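PDB 2R00: aspartate-semialdehyde dehydrogenase 2 from Vibrio cholerae, which catalyses the NADPH-dependent reductive dephosphorylation of L-aspartyl-4-phosphate to L-aspartate-semialdehyde, an early step toward lysine, threonine and methionine. Local coordinates for residues S97-R100 with D104-L107; C131-M136 with V217-K222; G13-T18 with L70-G75; N57-D62 with A79-I84; T156-S161 with T210-K215. All blocks are in the same frame, centred on the assembly; numbering follows the deposited sequence.

Interaction 1. Residues S97-R100 with D104-L107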
# COMPACT_ATOMS: atom_id res chain seq x y z
N SER A 97 22.99 -8.14 -2.99
CA SER A 97 22.18 -9.15 -3.68
C SER A 97 23.03 -10.25 -4.31
O SER A 97 22.50 -11.30 -4.70
CB SER A 97 21.31 -8.50 -4.77
OG SER A 97 22.14 -7.83 -5.69
N HIS A 98 24.34 -10.04 -4.42
CA HIS A 98 25.15 -10.93 -5.27
C HIS A 98 25.03 -12.43 -4.98
O HIS A 98 24.79 -13.21 -5.91
CB HIS A 98 26.64 -10.53 -5.38
CG HIS A 98 27.40 -11.38 -6.35
ND1 HIS A 98 27.23 -11.27 -7.72
CD2 HIS A 98 28.28 -12.38 -6.16
CE1 HIS A 98 27.97 -12.19 -8.32
NE2 HIS A 98 28.63 -12.87 -7.40
N PHE A 99 25.17 -12.83 -3.71
CA PHE A 99 25.17 -14.28 -3.36
C PHE A 99 23.86 -14.82 -2.80
O PHE A 99 23.79 -15.99 -2.41
CB PHE A 99 26.28 -14.60 -2.36
CG PHE A 99 27.65 -14.39 -2.89
CD1 PHE A 99 28.22 -15.30 -3.75
CD2 PHE A 99 28.39 -13.28 -2.50
CE1 PHE A 99 29.51 -15.10 -4.25
CE2 PHE A 99 29.68 -13.07 -2.98
CZ PHE A 99 30.24 -13.98 -3.86
N ARG A 100 22.82 -13.99 -2.77
CA ARG A 100 21.55 -14.40 -2.13
C ARG A 100 20.88 -15.60 -2.79
O ARG A 100 20.15 -16.33 -2.12
CB ARG A 100 20.55 -13.23 -2.09
CG ARG A 100 20.99 -12.02 -1.27
CD ARG A 100 19.88 -10.99 -1.18
NE ARG A 100 20.36 -9.81 -0.45
CZ ARG A 100 20.02 -8.56 -0.73
NH1 ARG A 100 19.20 -8.29 -1.74
NH2 ARG A 100 20.53 -7.57 -0.01
N ASP A 104 24.12 -23.04 -3.06
CA ASP A 104 25.01 -23.53 -2.02
C ASP A 104 25.29 -22.54 -0.87
O ASP A 104 26.03 -22.86 0.06
CB ASP A 104 26.32 -23.99 -2.65
CG ASP A 104 26.94 -22.96 -3.65
OD1 ASP A 104 26.22 -22.09 -4.22
OD2 ASP A 104 28.16 -23.06 -3.87
N ILE A 105 24.69 -21.35 -0.94
CA ILE A 105 24.98 -20.30 0.04
C ILE A 105 23.71 -20.00 0.84
O ILE A 105 22.67 -19.71 0.25
CB ILE A 105 25.55 -19.02 -0.65
CG1 ILE A 105 26.92 -19.34 -1.27
CG2 ILE A 105 25.60 -17.82 0.35
CD1 ILE A 105 27.58 -18.20 -2.07
N PRO A 106 23.80 -20.10 2.19
CA PRO A 106 22.63 -19.82 3.02
C PRO A 106 22.23 -18.34 3.00
O PRO A 106 23.10 -17.46 2.98
CB PRO A 106 23.11 -20.20 4.43
CG PRO A 106 24.59 -20.01 4.39
CD PRO A 106 24.97 -20.46 3.00
N LEU A 107 20.93 -18.09 3.01
CA LEU A 107 20.37 -16.73 3.09
C LEU A 107 19.61 -16.61 4.40
O LEU A 107 18.57 -17.25 4.56
CB LEU A 107 19.42 -16.49 1.91
CG LEU A 107 18.62 -15.18 1.85
CD1 LEU A 107 19.59 -14.00 1.62
CD2 LEU A 107 17.56 -15.24 0.73

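Interaction 2. Residues C131-M136 with V217-K222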
# COMPACT_ATOMS: atom_id res chain seq x y z
N CYS A 131 16.37 -5.87 3.19
CA CYS A 131 15.63 -5.38 4.39
C CYS A 131 14.12 -5.60 4.27
O CYS A 131 13.48 -5.94 5.26
CB CYS A 131 15.95 -3.92 4.74
SG CYS A 131 15.42 -3.38 6.45
N SER A 132 13.58 -5.42 3.07
CA SER A 132 12.18 -5.75 2.79
C SER A 132 11.82 -7.18 3.18
O SER A 132 10.78 -7.42 3.80
CB SER A 132 11.88 -5.57 1.31
OG SER A 132 11.52 -4.23 1.01
N THR A 133 12.67 -8.13 2.79
CA THR A 133 12.46 -9.55 3.07
C THR A 133 12.69 -9.86 4.56
O THR A 133 11.94 -10.62 5.15
CB THR A 133 13.41 -10.44 2.23
OG1 THR A 133 13.33 -10.05 0.86
CG2 THR A 133 13.03 -11.91 2.38
N ILE A 134 13.73 -9.27 5.14
CA ILE A 134 13.97 -9.37 6.58
C ILE A 134 12.73 -8.94 7.38
O ILE A 134 12.19 -9.71 8.17
CB ILE A 134 15.20 -8.55 7.02
CG1 ILE A 134 16.47 -9.07 6.34
CG2 ILE A 134 15.35 -8.57 8.57
CD1 ILE A 134 17.70 -8.16 6.51
N GLN A 135 12.27 -7.71 7.14
CA GLN A 135 11.09 -7.14 7.80
C GLN A 135 9.90 -8.09 7.76
O GLN A 135 9.30 -8.40 8.80
CB GLN A 135 10.65 -5.87 7.06
CG GLN A 135 11.19 -4.54 7.54
CD GLN A 135 10.79 -3.40 6.60
OE1 GLN A 135 11.65 -2.80 5.95
NE2 GLN A 135 9.48 -3.11 6.49
N MET A 136 9.56 -8.55 6.56
CA MET A 136 8.37 -9.37 6.34
C MET A 136 8.49 -10.73 7.02
O MET A 136 7.53 -11.22 7.64
CB MET A 136 8.09 -9.54 4.83
CG MET A 136 6.83 -10.35 4.53
SD MET A 136 6.43 -10.52 2.78
CE MET A 136 7.70 -11.65 2.20
N VAL A 217 10.28 -12.96 -4.13
CA VAL A 217 9.72 -14.29 -4.16
C VAL A 217 10.79 -15.32 -3.82
O VAL A 217 10.60 -16.15 -2.95
CB VAL A 217 9.13 -14.64 -5.55
CG1 VAL A 217 8.65 -16.09 -5.57
CG2 VAL A 217 8.00 -13.69 -5.93
N TRP A 218 11.91 -15.24 -4.52
CA TRP A 218 12.98 -16.22 -4.39
C TRP A 218 13.65 -16.17 -3.02
O TRP A 218 13.94 -17.22 -2.44
CB TRP A 218 14.00 -16.05 -5.52
CG TRP A 218 13.41 -16.25 -6.90
CD1 TRP A 218 12.40 -17.12 -7.25
CD2 TRP A 218 13.81 -15.60 -8.11
NE1 TRP A 218 12.13 -17.03 -8.60
CE2 TRP A 218 12.99 -16.11 -9.15
CE3 TRP A 218 14.78 -14.63 -8.42
CZ2 TRP A 218 13.10 -15.68 -10.48
CZ3 TRP A 218 14.89 -14.20 -9.75
CH2 TRP A 218 14.05 -14.72 -10.76
N GLU A 219 13.87 -14.96 -2.51
CA GLU A 219 14.37 -14.80 -1.14
C GLU A 219 13.41 -15.40 -0.10
O GLU A 219 13.84 -16.10 0.80
CB GLU A 219 14.67 -13.33 -0.82
CG GLU A 219 15.86 -12.76 -1.61
CD GLU A 219 16.27 -11.36 -1.16
OE1 GLU A 219 16.20 -11.06 0.04
OE2 GLU A 219 16.70 -10.56 -2.03
N THR A 220 12.12 -15.11 -0.23
CA THR A 220 11.09 -15.57 0.71
C THR A 220 10.97 -17.09 0.77
O THR A 220 10.93 -17.69 1.85
CB THR A 220 9.72 -14.93 0.38
OG1 THR A 220 9.82 -13.51 0.56
CG2 THR A 220 8.61 -15.46 1.27
N GLN A 221 10.93 -17.71 -0.41
CA GLN A 221 10.87 -19.17 -0.54
C GLN A 221 12.12 -19.87 -0.01
O GLN A 221 12.02 -20.95 0.58
CB GLN A 221 10.63 -19.56 -2.00
CG GLN A 221 9.23 -19.21 -2.51
CD GLN A 221 9.04 -19.53 -3.98
OE1 GLN A 221 10.01 -19.65 -4.74
NE2 GLN A 221 7.79 -19.67 -4.40
N LYS A 222 13.29 -19.27 -0.26
CA LYS A 222 14.56 -19.78 0.26
C LYS A 222 14.61 -19.74 1.79
O LYS A 222 14.95 -20.74 2.43
CB LYS A 222 15.74 -18.99 -0.31
CG LYS A 222 17.12 -19.52 0.08
CD LYS A 222 18.22 -18.94 -0.81
CE LYS A 222 19.58 -19.62 -0.58
NZ LYS A 222 20.59 -19.18 -1.62

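Interaction 3. Residues G13-T18 with L70-G75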
# COMPACT_ATOMS: atom_id res chain seq x y z
N GLY A 13 30.79 3.68 3.71
CA GLY A 13 29.39 3.77 3.30
C GLY A 13 28.47 3.79 4.50
O GLY A 13 28.88 3.43 5.62
N ALA A 14 27.22 4.19 4.28
CA ALA A 14 26.24 4.34 5.35
C ALA A 14 25.92 3.04 6.09
O ALA A 14 25.77 3.05 7.32
CB ALA A 14 24.97 4.99 4.82
N VAL A 15 25.82 1.93 5.36
CA VAL A 15 25.56 0.65 6.02
C VAL A 15 26.80 0.19 6.79
O VAL A 15 26.69 -0.28 7.92
CB VAL A 15 25.08 -0.45 5.06
CG1 VAL A 15 24.80 -1.73 5.85
CG2 VAL A 15 23.84 -0.01 4.29
N GLY A 16 27.97 0.32 6.16
CA GLY A 16 29.24 -0.05 6.78
C GLY A 16 29.47 0.71 8.08
O GLY A 16 29.87 0.12 9.08
N GLU A 17 29.16 2.01 8.06
CA GLU A 17 29.27 2.85 9.27
C GLU A 17 28.28 2.40 10.33
O GLU A 17 28.59 2.39 11.53
CB GLU A 17 29.07 4.33 8.93
CG GLU A 17 30.27 4.98 8.27
CD GLU A 17 30.04 6.45 7.91
OE1 GLU A 17 31.05 7.17 7.70
OE2 GLU A 17 28.86 6.87 7.83
N THR A 18 27.08 2.01 9.87
CA THR A 18 26.06 1.50 10.79
C THR A 18 26.48 0.16 11.39
O THR A 18 26.23 -0.10 12.57
CB THR A 18 24.67 1.41 10.11
OG1 THR A 18 24.35 2.68 9.52
CG2 THR A 18 23.58 1.06 11.12
N LEU A 70 32.16 -8.48 7.36
CA LEU A 70 30.85 -7.98 6.96
C LEU A 70 31.06 -7.11 5.73
O LEU A 70 31.79 -6.12 5.79
CB LEU A 70 30.19 -7.17 8.09
CG LEU A 70 30.20 -7.67 9.54
CD1 LEU A 70 29.58 -6.65 10.50
CD2 LEU A 70 29.50 -9.02 9.68
N PHE A 71 30.44 -7.48 4.62
CA PHE A 71 30.59 -6.74 3.35
C PHE A 71 29.36 -5.90 3.08
O PHE A 71 28.24 -6.40 3.12
CB PHE A 71 30.75 -7.73 2.18
CG PHE A 71 32.16 -8.26 1.96
CD1 PHE A 71 33.06 -8.43 3.02
CD2 PHE A 71 32.55 -8.65 0.68
CE1 PHE A 71 34.35 -8.94 2.78
CE2 PHE A 71 33.84 -9.14 0.43
CZ PHE A 71 34.74 -9.30 1.49
N SER A 72 29.57 -4.62 2.79
CA SER A 72 28.46 -3.79 2.31
C SER A 72 28.95 -2.67 1.40
O SER A 72 28.70 -1.50 1.66
CB SER A 72 27.64 -3.21 3.48
OG SER A 72 26.42 -2.65 3.01
N ALA A 73 29.64 -3.05 0.33
CA ALA A 73 30.16 -2.08 -0.64
C ALA A 73 29.63 -2.31 -2.06
O ALA A 73 30.24 -1.90 -3.03
CB ALA A 73 31.69 -2.11 -0.64
N GLY A 74 28.48 -2.97 -2.18
CA GLY A 74 27.85 -3.16 -3.48
C GLY A 74 28.18 -4.53 -4.04
O GLY A 74 29.22 -5.10 -3.72
N GLY A 75 27.28 -5.05 -4.86
CA GLY A 75 27.34 -6.42 -5.34
C GLY A 75 28.57 -6.78 -6.15
O GLY A 75 29.12 -7.86 -5.98
O HOH W 1 28.57 0.58 3.36

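Interaction 4. Residues N57-D62 with A79-I84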
# COMPACT_ATOMS: atom_id res chain seq x y z
N ASN A 57 43.15 0.34 2.39
CA ASN A 57 42.81 -0.10 1.04
C ASN A 57 42.63 -1.61 1.01
O ASN A 57 43.51 -2.36 1.45
CB ASN A 57 43.91 0.37 0.08
CG ASN A 57 43.57 0.11 -1.38
OD1 ASN A 57 42.60 -0.58 -1.71
ND2 ASN A 57 44.38 0.67 -2.27
N VAL A 58 41.48 -2.05 0.51
CA VAL A 58 41.19 -3.48 0.38
C VAL A 58 42.23 -4.22 -0.48
O VAL A 58 42.55 -5.38 -0.22
CB VAL A 58 39.73 -3.73 -0.14
CG1 VAL A 58 39.52 -3.17 -1.56
CG2 VAL A 58 39.35 -5.20 -0.06
N GLU A 59 42.77 -3.53 -1.48
CA GLU A 59 43.77 -4.08 -2.41
C GLU A 59 45.06 -4.53 -1.73
O GLU A 59 45.76 -5.41 -2.23
CB GLU A 59 44.11 -3.05 -3.50
CG GLU A 59 42.94 -2.63 -4.40
CD GLU A 59 42.63 -3.62 -5.51
OE1 GLU A 59 43.36 -4.63 -5.65
OE2 GLU A 59 41.65 -3.40 -6.25
N GLU A 60 45.37 -3.90 -0.59
CA GLU A 60 46.58 -4.22 0.18
C GLU A 60 46.32 -5.12 1.41
O GLU A 60 47.27 -5.56 2.07
CB GLU A 60 47.31 -2.93 0.60
CG GLU A 60 47.65 -1.96 -0.54
CD GLU A 60 48.31 -0.66 -0.06
OE1 GLU A 60 47.94 -0.15 1.02
OE2 GLU A 60 49.19 -0.14 -0.78
N PHE A 61 45.06 -5.41 1.69
CA PHE A 61 44.69 -6.10 2.93
C PHE A 61 45.05 -7.58 2.95
O PHE A 61 44.82 -8.30 1.97
CB PHE A 61 43.19 -5.89 3.22
CG PHE A 61 42.78 -6.33 4.60
CD1 PHE A 61 43.27 -5.69 5.73
CD2 PHE A 61 41.88 -7.39 4.76
CE1 PHE A 61 42.88 -6.10 7.01
CE2 PHE A 61 41.48 -7.80 6.03
CZ PHE A 61 41.99 -7.15 7.16
N ASP A 62 45.62 -8.02 4.07
CA ASP A 62 45.88 -9.43 4.35
C ASP A 62 44.68 -10.01 5.10
O ASP A 62 44.43 -9.66 6.26
CB ASP A 62 47.18 -9.58 5.18
CG ASP A 62 47.42 -11.00 5.68
OD1 ASP A 62 46.82 -11.95 5.13
OD2 ASP A 62 48.21 -11.17 6.64
N ALA A 79 31.24 -9.69 -5.44
CA ALA A 79 31.53 -10.69 -6.48
C ALA A 79 33.03 -10.95 -6.63
O ALA A 79 33.46 -12.10 -6.73
CB ALA A 79 30.94 -10.25 -7.81
N LYS A 80 33.80 -9.87 -6.67
CA LYS A 80 35.27 -9.89 -6.75
C LYS A 80 35.93 -10.34 -5.44
O LYS A 80 36.70 -11.30 -5.42
CB LYS A 80 35.78 -8.50 -7.16
CG LYS A 80 37.30 -8.38 -7.33
CD LYS A 80 37.67 -7.12 -8.10
CE LYS A 80 39.19 -6.97 -8.25
NZ LYS A 80 39.55 -6.01 -9.33
N TRP A 81 35.60 -9.64 -4.35
CA TRP A 81 36.33 -9.78 -3.09
C TRP A 81 35.91 -10.88 -2.11
O TRP A 81 36.75 -11.38 -1.36
CB TRP A 81 36.40 -8.42 -2.37
CG TRP A 81 37.35 -7.50 -3.05
CD1 TRP A 81 37.03 -6.42 -3.80
CD2 TRP A 81 38.77 -7.62 -3.08
NE1 TRP A 81 38.17 -5.83 -4.28
CE2 TRP A 81 39.26 -6.55 -3.86
CE3 TRP A 81 39.69 -8.52 -2.50
CZ2 TRP A 81 40.63 -6.35 -4.09
CZ3 TRP A 81 41.06 -8.32 -2.74
CH2 TRP A 81 41.51 -7.24 -3.53
N ALA A 82 34.64 -11.27 -2.11
CA ALA A 82 34.20 -12.31 -1.17
C ALA A 82 34.85 -13.66 -1.43
O ALA A 82 35.19 -14.35 -0.46
CB ALA A 82 32.68 -12.44 -1.12
N PRO A 83 34.97 -14.08 -2.70
CA PRO A 83 35.75 -15.31 -2.94
C PRO A 83 37.19 -15.26 -2.40
O PRO A 83 37.70 -16.28 -1.93
CB PRO A 83 35.76 -15.43 -4.47
CG PRO A 83 34.47 -14.75 -4.89
CD PRO A 83 34.39 -13.56 -3.96
N ILE A 84 37.82 -14.10 -2.49
CA ILE A 84 39.21 -13.91 -2.04
C ILE A 84 39.32 -13.99 -0.51
O ILE A 84 40.20 -14.67 0.02
CB ILE A 84 39.79 -12.58 -2.57
CG1 ILE A 84 39.82 -12.62 -4.11
CG2 ILE A 84 41.18 -12.33 -1.99
CD1 ILE A 84 40.38 -11.38 -4.76

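Interaction 5. Residues T156-S161 with T210-K215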
# COMPACT_ATOMS: atom_id res chain seq x y z
N THR A 156 5.49 -3.32 -1.12
CA THR A 156 6.55 -2.59 -0.43
C THR A 156 6.61 -1.17 -0.96
O THR A 156 6.31 -0.92 -2.12
CB THR A 156 7.97 -3.24 -0.59
OG1 THR A 156 8.42 -3.11 -1.95
CG2 THR A 156 7.96 -4.71 -0.18
N TYR A 157 7.04 -0.25 -0.10
CA TYR A 157 7.04 1.16 -0.43
C TYR A 157 8.40 1.75 -0.08
O TYR A 157 8.87 1.62 1.05
CB TYR A 157 5.96 1.90 0.38
CG TYR A 157 4.56 1.36 0.25
CD1 TYR A 157 4.05 0.46 1.19
CD2 TYR A 157 3.73 1.76 -0.79
CE1 TYR A 157 2.75 -0.03 1.09
CE2 TYR A 157 2.43 1.28 -0.90
CZ TYR A 157 1.95 0.38 0.05
OH TYR A 157 0.66 -0.11 -0.06
N GLN A 158 9.01 2.41 -1.06
CA GLN A 158 10.26 3.12 -0.87
C GLN A 158 10.30 4.33 -1.80
O GLN A 158 9.58 4.37 -2.79
CB GLN A 158 11.46 2.20 -1.14
CG GLN A 158 11.49 1.60 -2.53
CD GLN A 158 12.49 0.46 -2.67
OE1 GLN A 158 13.60 0.53 -2.13
NE2 GLN A 158 12.10 -0.59 -3.38
N SER A 159 11.15 5.29 -1.46
CA SER A 159 11.29 6.54 -2.22
C SER A 159 11.73 6.27 -3.66
O SER A 159 12.49 5.34 -3.92
CB SER A 159 12.36 7.40 -1.57
OG SER A 159 13.61 6.74 -1.64
N VAL A 160 11.27 7.11 -4.58
CA VAL A 160 11.75 7.03 -5.97
C VAL A 160 13.23 7.41 -6.10
O VAL A 160 13.94 6.88 -6.95
CB VAL A 160 10.83 7.82 -6.97
CG1 VAL A 160 10.80 9.31 -6.65
CG2 VAL A 160 11.24 7.56 -8.43
N SER A 161 13.71 8.29 -5.21
CA SER A 161 15.06 8.87 -5.31
C SER A 161 16.19 7.99 -4.75
O SER A 161 17.36 8.18 -5.11
CB SER A 161 15.10 10.24 -4.63
OG SER A 161 15.14 10.12 -3.22
N THR A 210 8.17 -7.62 -11.95
CA THR A 210 9.49 -7.05 -12.19
C THR A 210 10.61 -7.95 -11.67
O THR A 210 10.38 -8.75 -10.74
CB THR A 210 9.63 -5.69 -11.52
OG1 THR A 210 9.62 -5.85 -10.09
CG2 THR A 210 8.50 -4.74 -11.96
N LYS A 211 11.80 -7.79 -12.24
CA LYS A 211 12.97 -8.61 -11.91
C LYS A 211 13.17 -8.64 -10.41
O LYS A 211 13.39 -9.44 -9.13
CB LYS A 211 14.24 -8.04 -12.55
N GLU A 212 13.04 -6.99 -9.31
CA GLU A 212 13.01 -6.76 -7.84
C GLU A 212 11.92 -7.63 -7.21
O GLU A 212 12.16 -8.26 -6.19
CB GLU A 212 12.78 -5.29 -7.55
CG GLU A 212 12.97 -4.87 -6.10
CD GLU A 212 12.67 -3.39 -5.88
OE1 GLU A 212 13.07 -2.86 -4.82
OE2 GLU A 212 12.04 -2.76 -6.76
N GLU A 213 10.75 -7.69 -7.84
CA GLU A 213 9.61 -8.42 -7.27
C GLU A 213 9.90 -9.92 -7.25
O GLU A 213 9.69 -10.57 -6.25
CB GLU A 213 8.30 -8.11 -7.99
CG GLU A 213 7.78 -6.68 -7.72
CD GLU A 213 6.73 -6.18 -8.73
OE1 GLU A 213 6.40 -6.88 -9.71
OE2 GLU A 213 6.22 -5.06 -8.51
N MET A 214 10.39 -10.46 -8.37
CA MET A 214 10.75 -11.88 -8.43
C MET A 214 11.83 -12.22 -7.42
O MET A 214 11.84 -13.30 -6.84
CB MET A 214 11.20 -12.26 -9.85
CG MET A 214 10.05 -12.43 -10.85
SD MET A 214 8.59 -13.30 -10.23
CE MET A 214 9.20 -14.91 -9.68
N LYS A 215 12.76 -11.29 -7.20
CA LYS A 215 13.84 -11.52 -6.23
C LYS A 215 13.30 -11.71 -4.82
O LYS A 215 13.80 -12.54 -4.08
CB LYS A 215 14.88 -10.41 -6.29
CG LYS A 215 15.91 -10.63 -7.40
CD LYS A 215 16.61 -9.37 -7.84
CE LYS A 215 16.75 -8.35 -6.73
NZ LYS A 215 17.80 -8.69 -5.74

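Interaction 1. Residues S97-R100 with D104-L107
With CG placed beside its own backbone N (chi1 -64°), Phe99 lays its ring against Ile105, whose CG1 branch takes the same kind of position (chi1 -65°) and runs out to CD1. That methyl does the touching. It lies 3.4 Å from Phe99 CD1, a close approach, and 3.8 Å from Phe99 CB, so it covers the root of the ring and one ortho carbon. It meets the ring at a slant. His98 occupies one face of the same ring, with its CD2 over the centre, 3.3 Å above the plane.

Leu107 makes the second half of the contact. Its CD1 methyl rests on the aliphatic stem of Arg100, 3.8 Å from Arg100 CG. The stem is extended from CG to NE and carries the guanidinium past the leucine. Ser97 CA lies over one face of that group, offset toward its rim. Arg100 NE bonds to Asn128 O, which ties the arginine head to the loop beyond strand 125-127. No hydrogen bond joins the two segments directly, but Lys222 NZ bonds to both Arg100 O and Ile105 O.

All four touching residues are buried. Ser97 to Arg100 form a type I beta turn in the loop between strands 91-94 and 125-127 of the Rossmann-type nucleotide-binding domain. This turn presents Arg100, a predicted phosphate-binding residue, to the active site.

Interaction 2. Residues C131-M136 with V217-K222
The carboxylate of Glu219 receives Thr133 from above its plane. Thr133 OG1 donates to Glu219 OE1 over 3.2 Å, from a position 67° out of that plane. The same oxygen also accepts from Asn130 N, just ahead of helix 131-147, so two donors grip it. Glu219 OE2 has weak links to Arg100 NH1 and Tyr101 OH.

Beside this bond the contact is van der Waals packing. Thr133 OG1 sits beside the backbone N (chi1 -50°), which leaves CG2 anti to it, 3.9 Å from Glu219 CB and 4.0 Å from Thr220 OG1. Segments 131-136 and 217-222, on helices 131-147 and 211-223, cross at -41°, their axes 10.1 Å apart. Cys131, which forms the acyl-thioester intermediate, begins the first helix and points away from the second. Through its bond to Asn130 N and the weak, long ion pair with Arg100, Glu219 lies between that helix start and the predicted phosphate-binding arginine.

One turn on, Met136 bends at its last torsion and reaches across with its terminal methyl. Met136 CE comes within 3.3 Å of Thr220 OG1 and 4.0 Å of Thr220 CG2. The threonine hydroxyl is hydrogen-bonded to Met216 O in its own helix. Met136 also touches Ile152 and Val154 of strand 149-159.

Interaction 3. Residues G13-T18 with L70-G75
One water is held from both segments, by Gly16 and Ser72. It accepts from Gly16 N at 2.9 Å and donates to Ser72 O at 2.7 Å. The bridge joins the first turn of helix 14-25 to the residue just after strand 68-71. No direct hydrogen bond crosses between the segments.

The side-chain contact is small and lies beside the water. Ser72 OG stands anti to its backbone N (chi1 -167°), and this turns the hydroxyl oxygen to the valine on the helix. Ser72 OG is 3.3 Å from Val15 CB and 3.4 Å from Val15 CG1. The CG2 branch is more distant. The hydroxyl has its polar partner elsewhere, in Asn95 ND2. Gly16 brings only its backbone: its N lies 4.4 Å from Ser72 CB.

Within the helix start, Ala14 O accepts twice from Thr18. Thr18 OG1 reaches it at 2.6 Å and Thr18 N at 3.0 Å, from opposite faces of the carbonyl plane. The first turn is thus tied by side chain and backbone together. Gly13 is the N-cap of this helix, and Gly13, Ala14 and Val15 belong to the predicted NADP-binding loop. This glycine-rich strand-to-helix turn is a hallmark of Rossmann folds.

Strand 68-71 lies between strands 4-9 and 91-94 in the parallel part of the sheet. Helix 14-25 covers Leu70 through Met19 and Leu23. Arg317 of helix 316-335 packs on Val15, and helix 75-87 lies against Phe71.

Interaction 4. Residues N57-D62 with A79-I84
The main apolar contact is a CH-pi interaction between Val58 and Trp81. Val58 CG2 sits over the six-membered ring, 4.0 Å from its centroid and 15° off the ring normal. Val58 CG1 reaches the five-membered part, 4.0 Å from Trp81 NE1. Both branches of the valine therefore rest on the indole. Lys80 CG lies over the opposite face, offset toward the rim, so the indole is packed between a valine and the stem of its own helix neighbour.

Contacts at the ring edge come from Glu59. This side chain bends at CG (chi2 -80°), which brings its carboxylate round to the benzo edge of the indole. Glu59 OE1 is 3.6 Å from Trp81 CZ2, near the ring plane. The carboxylate and ring planes are 80° apart.

Charge plays a looser part. Glu59 OE2 and Lys80 NZ are 4.6 Å apart, too far for a salt bridge.

Hydrogen bonding shapes the loop rather than crossing the contact. Asn57 OD1 accepts from Glu59 N at 3.0 Å, which makes an Asx turn at the end of strand 51-57. This turn carries Val58 and Glu59 to helix 75-87.

Phe71 and Phe9 also pack on Trp81, which places the tryptophan between the helix and the sheet of the nucleotide-binding domain. The chemistry implies a buried aromatic face held by apolar contact. At its edge, an exposed carboxylate probably gains from the slightly positive ring hydrogens and the nearby lysine.

Interaction 5. Residues T156-S161 with T210-K215
Gln158 carries its side chain from strand 149-159 of the dimerisation-domain sheet toward Glu212, in the first turn of helix 211-223. Its CB points to that helix. CG then takes the crowded position between the backbone N and the carbonyl carbon (chi1 59°), and the chain runs extended to the amide. Gln158 CD lies 4.0 Å from Glu212 OE1. Gln158 OE1 makes a weak hydrogen bond with Arg237 NH2. The amide nitrogen makes the contact proper. Gln158 NE2 donates to Glu212 OE1 at 2.9 Å, with a bent N-H...O angle of 139°. The acceptor lies close to the amide plane and is met on its syn side, while the two flat groups are turned 38° apart.

Gln158 and Arg237 are both predicted to bind substrate, so this bond probably steadies the amide beside the substrate site. Glu212 extends from the opposite direction. The helix start behind it is fixed by a capping box. Glu213 N bonds to Thr210 OG1 at 3.1 Å, and Glu213 OE1 also forms a salt bridge with Arg296 of the second subunit. In the return bond of the box, Thr210 N donates to Glu213 OE1 at 2.9 Å, from above the carboxylate plane.

How the interactions relate
Interactions 3, 4 and 1 belong to the N-terminal nucleotide-binding domain. Interactions 3 and 4 interleave along the chain, and interaction 1 follows both. Their centres are 14 to 18 Å apart. Strand 68-71 and helix 75-87 join interaction 3 to interaction 4, and interaction 1 packs on that helix. Interactions 2 and 5 share helix 211-223, with centres 12 Å apart, and the segments of interaction 5 both fall between those of interaction 2. Interaction 1 touches both of these, so it bridges to the C-terminal domain. The centres of interactions 4 and 5 are 30 Å apart. The series thus runs from the cofactor-binding domain, through Arg100 and Cys131, to Gln158 at the predicted substrate site.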